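Local coordinates for protein excinuclease ABC, subunit A. (Deinococcus radiodurans, PDB 2VF7) that binds DNA, ATP and zinc as a UvrA-family ABC protein, and probably helps to recognise damaged DNA in excision repair, at residues Val163-Asp166 against Ser167-Asp171; Arg277-Gly280 against Tyr281-Ser284. The protein carries 1 engineered substitution. One frame throughout, in Å; residues are numbered along the deposited sequence.

Overall arrangement
Both contacts are local turns next to the two-stranded antiparallel sheet formed by strands 159-162 and 283-286. Contact 1 follows the first strand and takes in the whole short helix 165-168. Contact 2 leads from helix 272-278 into the second strand. Their centres are about 10 Å apart. Ser167 OG of contact 1 lies 3.1 Å from Tyr281 O of contact 2, a probable hydrogen bond that links the two turns directly. Thr164 also packs on Ile283. Neither contact lies at an ADP or zinc site, although strand 283-286 leads directly to the zinc ligand Cys287, with Cys290 soon after. The contact centres are about 35 Å and 26 Å from the centre of the chain.

Contact 1 of 2, residues Val163-Asp166 against Ser167-Asp171; sequences VTED and SMVPD
Thr164 and Ser167 meet at the start of the short helix 165-168, where Thr164 is the N-cap. The first group of interactions is polar. Thr164 N donates to Ser167 OG at 2.9 Å, and the bond is nearly straight at 166°. This is the half of a capping box in which the third helical residue reaches back to the N-cap amide. Ser167 OG sits between its own backbone N and carbonyl carbon (chi1 71°), which turns it back to Thr164. With Tyr281 O as its second partner, this oxygen has its position fixed by two backbone groups.

The second group is apolar. Val163, just before the N-cap, packs on Met168 at the far end of the short helix. The two side chains cross at about a right angle. Met168 SD lies 3.7 Å from Val163 CG1, while the modelled place of the Met168 methyl is doubtful. Helix 258-268 packs against both residues. Glu165 CG also lies 4.0 Å from Val169 CG1, and the Glu165 carboxylate bonds to Trp208.

The third group is the helical backbone. Met168 N donates to Thr164 O at 3.1 Å. Val169 N, of the first residue beyond the helix, donates to Glu165 O at 2.7 Å.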
loop_
_atom_site.group_PDB
_atom_site.type_symbol
_atom_site.label_atom_id
_atom_site.label_comp_id
_atom_site.label_asym_id
_atom_site.label_seq_id
_atom_site.Cartn_x
_atom_site.Cartn_y
_atom_site.Cartn_z
ATOM N N VAL A 163 -14.561 4.065 34.960
ATOM C CA VAL A 163 -13.411 3.737 35.763
ATOM C C VAL A 163 -13.634 4.346 37.150
ATOM O O VAL A 163 -14.199 5.438 37.279
ATOM C CB VAL A 163 -12.127 4.225 35.054
ATOM C CG1 VAL A 163 -11.697 5.605 35.521
ATOM C CG2 VAL A 163 -11.040 3.227 35.230
ATOM N N THR A 164 -13.253 3.613 38.190
ATOM C CA THR A 164 -13.478 4.069 39.567
ATOM C C THR A 164 -12.208 3.916 40.377
ATOM O O THR A 164 -11.242 3.332 39.903
ATOM C CB THR A 164 -14.592 3.282 40.272
ATOM O OG1 THR A 164 -14.351 1.888 40.116
ATOM C CG2 THR A 164 -15.953 3.626 39.705
ATOM N N GLU A 165 -12.208 4.442 41.598
ATOM C CA GLU A 165 -11.078 4.254 42.490
ATOM C C GLU A 165 -10.878 2.782 42.838
ATOM O O GLU A 165 -9.749 2.312 42.835
ATOM C CB GLU A 165 -11.222 5.091 43.752
ATOM C CG GLU A 165 -10.042 4.953 44.692
ATOM C CD GLU A 165 -10.053 5.969 45.801
ATOM O OE1 GLU A 165 -11.083 6.652 45.962
ATOM O OE2 GLU A 165 -9.031 6.079 46.520
ATOM N N ASP A 166 -11.967 2.069 43.134
ATOM C CA ASP A 166 -11.899 0.647 43.452
ATOM C C ASP A 166 -11.407 -0.184 42.265
ATOM O O ASP A 166 -10.608 -1.105 42.449
ATOM C CB ASP A 166 -13.249 0.095 43.936
ATOM C CG ASP A 166 -14.003 1.058 44.858
ATOM O OD1 ASP A 166 -14.182 2.256 44.500
ATOM O OD2 ASP A 166 -14.459 0.607 45.931
ATOM N N SER A 167 -11.874 0.127 41.055
ATOM C CA SER A 167 -11.460 -0.632 39.874
ATOM C C SER A 167 -9.981 -0.404 39.541
ATOM O O SER A 167 -9.303 -1.320 39.081
ATOM C CB SER A 167 -12.352 -0.330 38.664
ATOM O OG SER A 167 -12.146 0.975 38.148
ATOM N N MET A 168 -9.489 0.802 39.826
ATOM C CA MET A 168 -8.099 1.227 39.529
ATOM C C MET A 168 -7.089 1.036 40.644
ATOM O O MET A 168 -5.897 0.876 40.386
ATOM C CB MET A 168 -8.096 2.706 39.178
ATOM C CG MET A 168 -8.421 2.966 37.762
ATOM S SD MET A 168 -8.676 4.708 37.479
ATOM C CE MET A 168 -8.486 4.607 35.736
ATOM N N VAL A 169 -7.550 1.148 41.882
ATOM C CA VAL A 169 -6.735 0.794 43.055
ATOM C C VAL A 169 -7.429 -0.297 43.853
ATOM O O VAL A 169 -8.255 -0.020 44.743
ATOM C CB VAL A 169 -6.189 2.031 43.882
ATOM C CG1 VAL A 169 -6.629 3.355 43.281
ATOM C CG2 VAL A 169 -6.494 1.935 45.351
ATOM N N PRO A 170 -7.141 -1.558 43.484
ATOM C CA PRO A 170 -7.768 -2.725 44.106
ATOM C C PRO A 170 -7.334 -2.942 45.562
ATOM O O PRO A 170 -8.131 -3.447 46.366
ATOM C CB PRO A 170 -7.309 -3.884 43.223
ATOM C CG PRO A 170 -6.675 -3.244 42.009
ATOM C CD PRO A 170 -6.178 -1.944 42.442
ATOM N N ASP A 171 -6.098 -2.554 45.889
ATOM C CA ASP A 171 -5.560 -2.613 47.258
ATOM C C ASP A 171 -5.046 -1.242 47.694
ATOM O O ASP A 171 -3.980 -0.840 47.266
ATOM C CB ASP A 171 -4.432 -3.647 47.344
ATOM C CG ASP A 171 -3.920 -3.883 48.780
ATOM O OD1 ASP A 171 -4.390 -3.238 49.758
ATOM O OD2 ASP A 171 -3.023 -4.748 48.922
#

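Contact 2 of 2, residues Arg277-Gly280 against Tyr281-Ser284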
loop_
_atom_site.group_PDB
_atom_site.type_symbol
_atom_site.label_atom_id
_atom_site.label_comp_id
_atom_site.label_asym_id
_atom_site.label_seq_id
_atom_site.Cartn_x
_atom_site.Cartn_y
_atom_site.Cartn_z
ATOM N N ARG A 277 -5.625 -6.489 29.485
ATOM C CA ARG A 277 -5.079 -6.074 30.787
ATOM C C ARG A 277 -5.812 -4.832 31.282
ATOM O O ARG A 277 -6.404 -4.834 32.362
ATOM C CB ARG A 277 -3.579 -5.770 30.683
ATOM C CG ARG A 277 -2.961 -5.330 31.985
ATOM C CD ARG A 277 -1.821 -4.350 31.757
ATOM N NE ARG A 277 -1.356 -3.799 33.032
ATOM C CZ ARG A 277 -1.501 -2.530 33.432
ATOM N NH1 ARG A 277 -2.084 -1.621 32.638
ATOM N NH2 ARG A 277 -1.037 -2.166 34.636
ATOM N N VAL A 278 -5.744 -3.784 30.462
ATOM C CA VAL A 278 -6.461 -2.518 30.640
ATOM C C VAL A 278 -7.943 -2.703 31.021
ATOM O O VAL A 278 -8.463 -2.029 31.915
ATOM C CB VAL A 278 -6.247 -1.641 29.362
ATOM C CG1 VAL A 278 -7.489 -0.910 28.920
ATOM C CG2 VAL A 278 -5.077 -0.685 29.581
ATOM N N GLN A 279 -8.592 -3.656 30.363
ATOM C CA GLN A 279 -10.001 -3.939 30.580
ATOM C C GLN A 279 -10.280 -4.502 31.974
ATOM O O GLN A 279 -11.394 -4.411 32.453
ATOM C CB GLN A 279 -10.515 -4.885 29.495
ATOM C CG GLN A 279 -11.901 -4.549 28.960
ATOM C CD GLN A 279 -12.196 -5.236 27.630
ATOM O OE1 GLN A 279 -11.289 -5.761 26.964
ATOM N NE2 GLN A 279 -13.474 -5.236 27.236
ATOM N N GLY A 280 -9.263 -5.072 32.621
ATOM C CA GLY A 280 -9.379 -5.510 34.016
ATOM C C GLY A 280 -9.576 -4.392 35.047
ATOM O O GLY A 280 -9.988 -4.654 36.178
ATOM N N TYR A 281 -9.278 -3.151 34.664
ATOM C CA TYR A 281 -9.414 -1.986 35.551
ATOM C C TYR A 281 -10.581 -1.090 35.137
ATOM O O TYR A 281 -10.659 0.081 35.542
ATOM C CB TYR A 281 -8.110 -1.176 35.566
ATOM C CG TYR A 281 -6.890 -2.046 35.723
ATOM C CD1 TYR A 281 -6.457 -2.443 36.988
ATOM C CD2 TYR A 281 -6.173 -2.491 34.607
ATOM C CE1 TYR A 281 -5.338 -3.251 37.140
ATOM C CE2 TYR A 281 -5.052 -3.309 34.754
ATOM C CZ TYR A 281 -4.647 -3.680 36.026
ATOM O OH TYR A 281 -3.547 -4.489 36.197
ATOM N N MET A 282 -11.485 -1.647 34.332
ATOM C CA MET A 282 -12.636 -0.921 33.825
ATOM C C MET A 282 -13.934 -1.554 34.289
ATOM O O MET A 282 -13.947 -2.689 34.771
ATOM C CB MET A 282 -12.612 -0.894 32.309
ATOM C CG MET A 282 -11.960 0.339 31.713
ATOM S SD MET A 282 -12.029 0.321 29.905
ATOM C CE MET A 282 -10.644 -0.737 29.578
ATOM N N ILE A 283 -15.027 -0.812 34.156
ATOM C CA ILE A 283 -16.353 -1.365 34.422
ATOM C C ILE A 283 -17.234 -1.212 33.170
ATOM O O ILE A 283 -17.208 -0.172 32.512
ATOM C CB ILE A 283 -16.984 -0.793 35.738
ATOM C CG1 ILE A 283 -16.781 0.718 35.846
ATOM C CG2 ILE A 283 -16.340 -1.450 36.970
ATOM C CD1 ILE A 283 -17.443 1.360 37.066
ATOM N N SER A 284 -17.970 -2.269 32.819
ATOM C CA SER A 284 -18.712 -2.312 31.546
ATOM C C SER A 284 -20.224 -2.371 31.728
ATOM O O SER A 284 -20.742 -3.133 32.556
ATOM C CB SER A 284 -18.237 -3.470 30.658
ATOM O OG SER A 284 -18.826 -3.412 29.370
#
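Val278 and Met282 form the tightly packed part of this turn. Met282 CE lies only 3.2 Å from Val278 CG1, closer than usual for two carbons. The Met282 chain is bent at its last torsion (chi3 -81°), which swings the methyl back to Val278. The same methyl also passes 4.1 Å from Gln279 CG. Helix 258-268 packs against Val278 and Met282 through Phe266. The backbone is held here too, by a bond from Tyr281 N to Val278 O at 3.1 Å.

Arg277 and Tyr281 meet obliquely. Tyr281 CE2 stands 3.9 Å above the guanidinium plane, over its centre. The ring is tilted 47° to that plane, so the groups do not stack in parallel. Arg277 CG is anti to its backbone N (chi1 180°), and the bend at chi2 turns one face of the guanidinium to Tyr281 CE2. Arg277 NH2 is held by Trp184 O. Arg277 NE is buried here with no polar partner. Tyr281 CE2 also comes within 3.1 Å of Arg277 O, which already accepts a bond from Gly280 N.

The other side is looser. Gly280 is exposed, and the backbone bond from Met282 N to Gln279 O is weak at 3.3 Å.

All three backbone bonds of the turn span three residues, the spacing of a 3-10 turn. The arrangement is a helix-to-strand connection that delivers the chain into the two-stranded antiparallel sheet of strands 159-162 and 283-286, where the backbone of Ile283 pairs with Thr162.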